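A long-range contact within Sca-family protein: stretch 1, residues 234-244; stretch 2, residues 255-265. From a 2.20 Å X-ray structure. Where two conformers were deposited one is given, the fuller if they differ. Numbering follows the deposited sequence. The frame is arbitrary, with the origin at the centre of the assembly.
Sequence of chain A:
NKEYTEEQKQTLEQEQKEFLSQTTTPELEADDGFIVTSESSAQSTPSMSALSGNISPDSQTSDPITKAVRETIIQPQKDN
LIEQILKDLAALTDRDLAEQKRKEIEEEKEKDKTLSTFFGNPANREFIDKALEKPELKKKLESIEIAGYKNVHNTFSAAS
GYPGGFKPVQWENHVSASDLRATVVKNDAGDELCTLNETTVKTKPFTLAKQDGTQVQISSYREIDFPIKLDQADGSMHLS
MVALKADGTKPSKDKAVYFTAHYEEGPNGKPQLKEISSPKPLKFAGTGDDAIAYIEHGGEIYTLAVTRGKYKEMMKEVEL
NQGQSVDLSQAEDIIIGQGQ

Stretch 1 (234-244) DGSMHLSMVAL
Stretch 2 255-265: KAVYFTAHYEE

Two buried histidines meet rim to rim across this sheet. H238 ND1 lies 2.9 Å from H262 ND1 in a hydrogen bond, and either could be the donor. The ring planes are at 46°, and both residues have chi1 m. H262 NE2 also hydrogen-bonds T260 OG1 at 2.7 Å.

Strands 236-242 and 258-265 run antiparallel, at 163°, with extended backbones. H238 and H262 form a non-hydrogen-bonded pair, CA to CA 4.7 Å. S240 with T260 and V242 with Y258 repeat this pairing, and their side chains share the histidine face. M237 with Y263, L239 with A261 and M241 with F259 are hydrogen-bonded pairs on the other face. M237 N to Y263 O and Y263 N to M237 O are both 2.8 Å; L239 N to A261 O is 2.9 Å and A261 N to L239 O is 3.0 Å; M241 N to F259 O and F259 N to M241 O are both 2.9 Å. The ladder continues with A243 N to V257 O at 3.0 Å and closes at the other end with E265 N to S236 OG at 3.1 Å (S236 chi1 m).

M237 is t, t, p, which brings CE over the face of the Y263 ring, 3.5 Å from Y263 CD1. A261 offers L239 a methyl, CB to CB 4.5 Å, and L239 CD1 lies 4.1 Å from Y263 CE1. V242 (p) packs its CB 3.6 Å from Y258 CE2; Y258 and Y263 are both m. G235 has phi 135° and psi -172°, where a CB would jam against the preceding carbonyl. The contact buries 857 Å², both sides summed.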

# COMPACT_ATOMS: atom_id res chain seq x y z
N ASP A 234 -2.35 24.64 2.00
CA ASP A 234 -3.60 23.95 2.33
C ASP A 234 -4.01 23.03 1.18
O ASP A 234 -3.64 23.29 0.02
CB ASP A 234 -4.72 24.98 2.56
CG ASP A 234 -4.63 25.82 3.83
OD1 ASP A 234 -3.71 25.58 4.64
OD2 ASP A 234 -5.50 26.69 4.02
N GLY A 235 -4.79 22.00 1.49
CA GLY A 235 -5.33 21.10 0.48
C GLY A 235 -5.26 19.61 0.76
O GLY A 235 -4.92 19.18 1.86
N SER A 236 -5.61 18.83 -0.26
CA SER A 236 -5.61 17.37 -0.26
C SER A 236 -4.66 16.90 -1.34
O SER A 236 -4.40 17.62 -2.30
CB SER A 236 -7.01 16.83 -0.54
OG SER A 236 -7.93 17.33 0.41
N MET A 237 -4.16 15.67 -1.19
CA MET A 237 -3.20 15.09 -2.11
C MET A 237 -3.31 13.58 -2.08
O MET A 237 -3.36 12.99 -1.00
CB MET A 237 -1.80 15.58 -1.69
CG MET A 237 -0.63 14.94 -2.40
SD MET A 237 0.95 15.60 -1.78
CE MET A 237 1.05 14.84 -0.20
N HIS A 238 -3.36 12.95 -3.25
CA HIS A 238 -3.38 11.48 -3.34
C HIS A 238 -2.25 11.06 -4.26
O HIS A 238 -2.07 11.64 -5.32
CB HIS A 238 -4.73 10.95 -3.84
CG HIS A 238 -5.87 11.37 -2.96
ND1 HIS A 238 -6.26 10.62 -1.87
CD2 HIS A 238 -6.65 12.47 -3.04
CE1 HIS A 238 -7.26 11.28 -1.32
NE2 HIS A 238 -7.53 12.40 -2.00
N LEU A 239 -1.47 10.08 -3.80
CA LEU A 239 -0.30 9.61 -4.51
C LEU A 239 -0.41 8.16 -4.83
O LEU A 239 -0.83 7.38 -3.98
CB LEU A 239 0.96 9.83 -3.65
CG LEU A 239 1.21 11.26 -3.13
CD1 LEU A 239 2.40 11.26 -2.19
CD2 LEU A 239 1.42 12.25 -4.30
N SER A 240 -0.03 7.78 -6.06
CA SER A 240 -0.02 6.38 -6.52
C SER A 240 1.33 6.12 -7.13
O SER A 240 1.60 6.59 -8.23
CB SER A 240 -1.13 6.13 -7.55
OG SER A 240 -2.42 6.18 -6.96
N MET A 241 2.20 5.40 -6.41
CA MET A 241 3.56 5.09 -6.84
C MET A 241 3.65 3.64 -7.27
O MET A 241 3.40 2.73 -6.49
CB MET A 241 4.58 5.46 -5.73
CG MET A 241 4.49 6.94 -5.28
SD MET A 241 4.83 8.15 -6.60
CE MET A 241 4.68 9.67 -5.69
N VAL A 242 3.97 3.44 -8.55
CA VAL A 242 4.03 2.11 -9.14
C VAL A 242 5.18 1.25 -8.55
O VAL A 242 6.26 1.76 -8.20
CB VAL A 242 4.04 2.18 -10.70
CG1 VAL A 242 5.41 2.65 -11.24
CG2 VAL A 242 3.63 0.85 -11.33
N ALA A 243 4.93 -0.05 -8.46
CA ALA A 243 5.90 -1.05 -8.03
C ALA A 243 6.97 -1.14 -9.11
O ALA A 243 6.67 -0.91 -10.28
CB ALA A 243 5.21 -2.40 -7.89
N LEU A 244 8.22 -1.43 -8.75
CA LEU A 244 9.28 -1.56 -9.75
C LEU A 244 9.69 -3.01 -9.83
O LEU A 244 9.73 -3.70 -8.80
CB LEU A 244 10.52 -0.72 -9.40
CG LEU A 244 10.40 0.80 -9.49
CD1 LEU A 244 11.74 1.45 -9.18
CD2 LEU A 244 9.93 1.26 -10.88
N LYS A 255 -0.06 -5.46 -15.42
CA LYS A 255 0.51 -6.17 -14.27
C LYS A 255 0.82 -5.24 -13.08
O LYS A 255 1.24 -5.71 -12.03
CB LYS A 255 1.81 -6.88 -14.69
CG LYS A 255 1.60 -8.04 -15.65
CD LYS A 255 2.91 -8.78 -15.91
CE LYS A 255 2.77 -9.89 -16.92
NZ LYS A 255 2.02 -11.06 -16.37
N ALA A 256 0.62 -3.94 -13.27
CA ALA A 256 0.97 -2.89 -12.32
C ALA A 256 0.18 -2.86 -11.03
O ALA A 256 -1.04 -2.85 -11.04
CB ALA A 256 0.90 -1.54 -12.98
N VAL A 257 0.90 -2.81 -9.92
CA VAL A 257 0.35 -2.60 -8.57
C VAL A 257 1.07 -1.39 -8.01
O VAL A 257 2.09 -0.98 -8.55
CB VAL A 257 0.38 -3.83 -7.66
CG1 VAL A 257 -0.69 -4.83 -8.08
CG2 VAL A 257 1.77 -4.47 -7.62
N TYR A 258 0.51 -0.78 -6.96
CA TYR A 258 0.97 0.50 -6.43
C TYR A 258 0.99 0.58 -4.92
O TYR A 258 0.29 -0.17 -4.23
CB TYR A 258 -0.01 1.61 -6.92
CG TYR A 258 -0.14 1.72 -8.42
CD1 TYR A 258 -0.98 0.86 -9.14
CD2 TYR A 258 0.56 2.68 -9.14
CE1 TYR A 258 -1.04 0.90 -10.53
CE2 TYR A 258 0.47 2.77 -10.53
CZ TYR A 258 -0.32 1.86 -11.22
OH TYR A 258 -0.44 1.94 -12.57
N PHE A 259 1.80 1.52 -4.42
CA PHE A 259 1.77 1.95 -3.04
C PHE A 259 1.03 3.28 -3.12
O PHE A 259 1.42 4.14 -3.91
CB PHE A 259 3.17 2.13 -2.44
CG PHE A 259 3.07 2.62 -1.01
CD1 PHE A 259 2.69 1.75 0.02
CD2 PHE A 259 3.31 3.95 -0.69
CE1 PHE A 259 2.55 2.22 1.33
CE2 PHE A 259 3.18 4.42 0.63
CZ PHE A 259 2.79 3.55 1.62
N THR A 260 -0.09 3.43 -2.39
CA THR A 260 -0.85 4.67 -2.44
C THR A 260 -0.84 5.34 -1.09
O THR A 260 -0.70 4.67 -0.08
CB THR A 260 -2.28 4.48 -3.03
OG1 THR A 260 -3.12 3.86 -2.06
CG2 THR A 260 -2.29 3.68 -4.38
N ALA A 261 -0.98 6.69 -1.07
CA ALA A 261 -1.00 7.50 0.13
C ALA A 261 -2.05 8.59 -0.07
O ALA A 261 -2.11 9.23 -1.13
CB ALA A 261 0.39 8.08 0.41
N HIS A 262 -2.92 8.75 0.94
CA HIS A 262 -4.11 9.61 0.90
C HIS A 262 -4.10 10.65 1.97
O HIS A 262 -4.18 10.34 3.15
CB HIS A 262 -5.36 8.70 0.94
CG HIS A 262 -5.25 7.62 -0.09
ND1 HIS A 262 -5.48 7.88 -1.44
CD2 HIS A 262 -4.81 6.34 0.05
CE1 HIS A 262 -5.21 6.74 -2.07
NE2 HIS A 262 -4.81 5.79 -1.21
N TYR A 263 -3.94 11.90 1.56
CA TYR A 263 -3.85 13.05 2.45
C TYR A 263 -5.05 13.94 2.20
O TYR A 263 -5.26 14.39 1.07
CB TYR A 263 -2.56 13.86 2.18
CG TYR A 263 -1.26 13.09 2.31
CD1 TYR A 263 -0.80 12.28 1.28
CD2 TYR A 263 -0.46 13.23 3.45
CE1 TYR A 263 0.44 11.63 1.37
CE2 TYR A 263 0.77 12.58 3.55
CZ TYR A 263 1.21 11.78 2.51
OH TYR A 263 2.41 11.13 2.63
N GLU A 264 -5.85 14.17 3.23
CA GLU A 264 -7.03 15.02 3.09
C GLU A 264 -6.87 16.25 3.92
O GLU A 264 -6.28 16.19 5.00
CB GLU A 264 -8.28 14.29 3.54
CG GLU A 264 -8.63 13.07 2.71
CD GLU A 264 -9.84 12.34 3.25
OE1 GLU A 264 -10.49 12.85 4.19
OE2 GLU A 264 -10.14 11.24 2.74
N GLU A 265 -7.44 17.37 3.45
CA GLU A 265 -7.42 18.66 4.15
C GLU A 265 -7.93 18.48 5.58
O GLU A 265 -9.07 18.06 5.78
CB GLU A 265 -8.26 19.69 3.37
CG GLU A 265 -7.99 21.12 3.78
CD GLU A 265 -8.60 22.22 2.93
OE1 GLU A 265 -8.56 22.11 1.69
OE2 GLU A 265 -9.07 23.22 3.52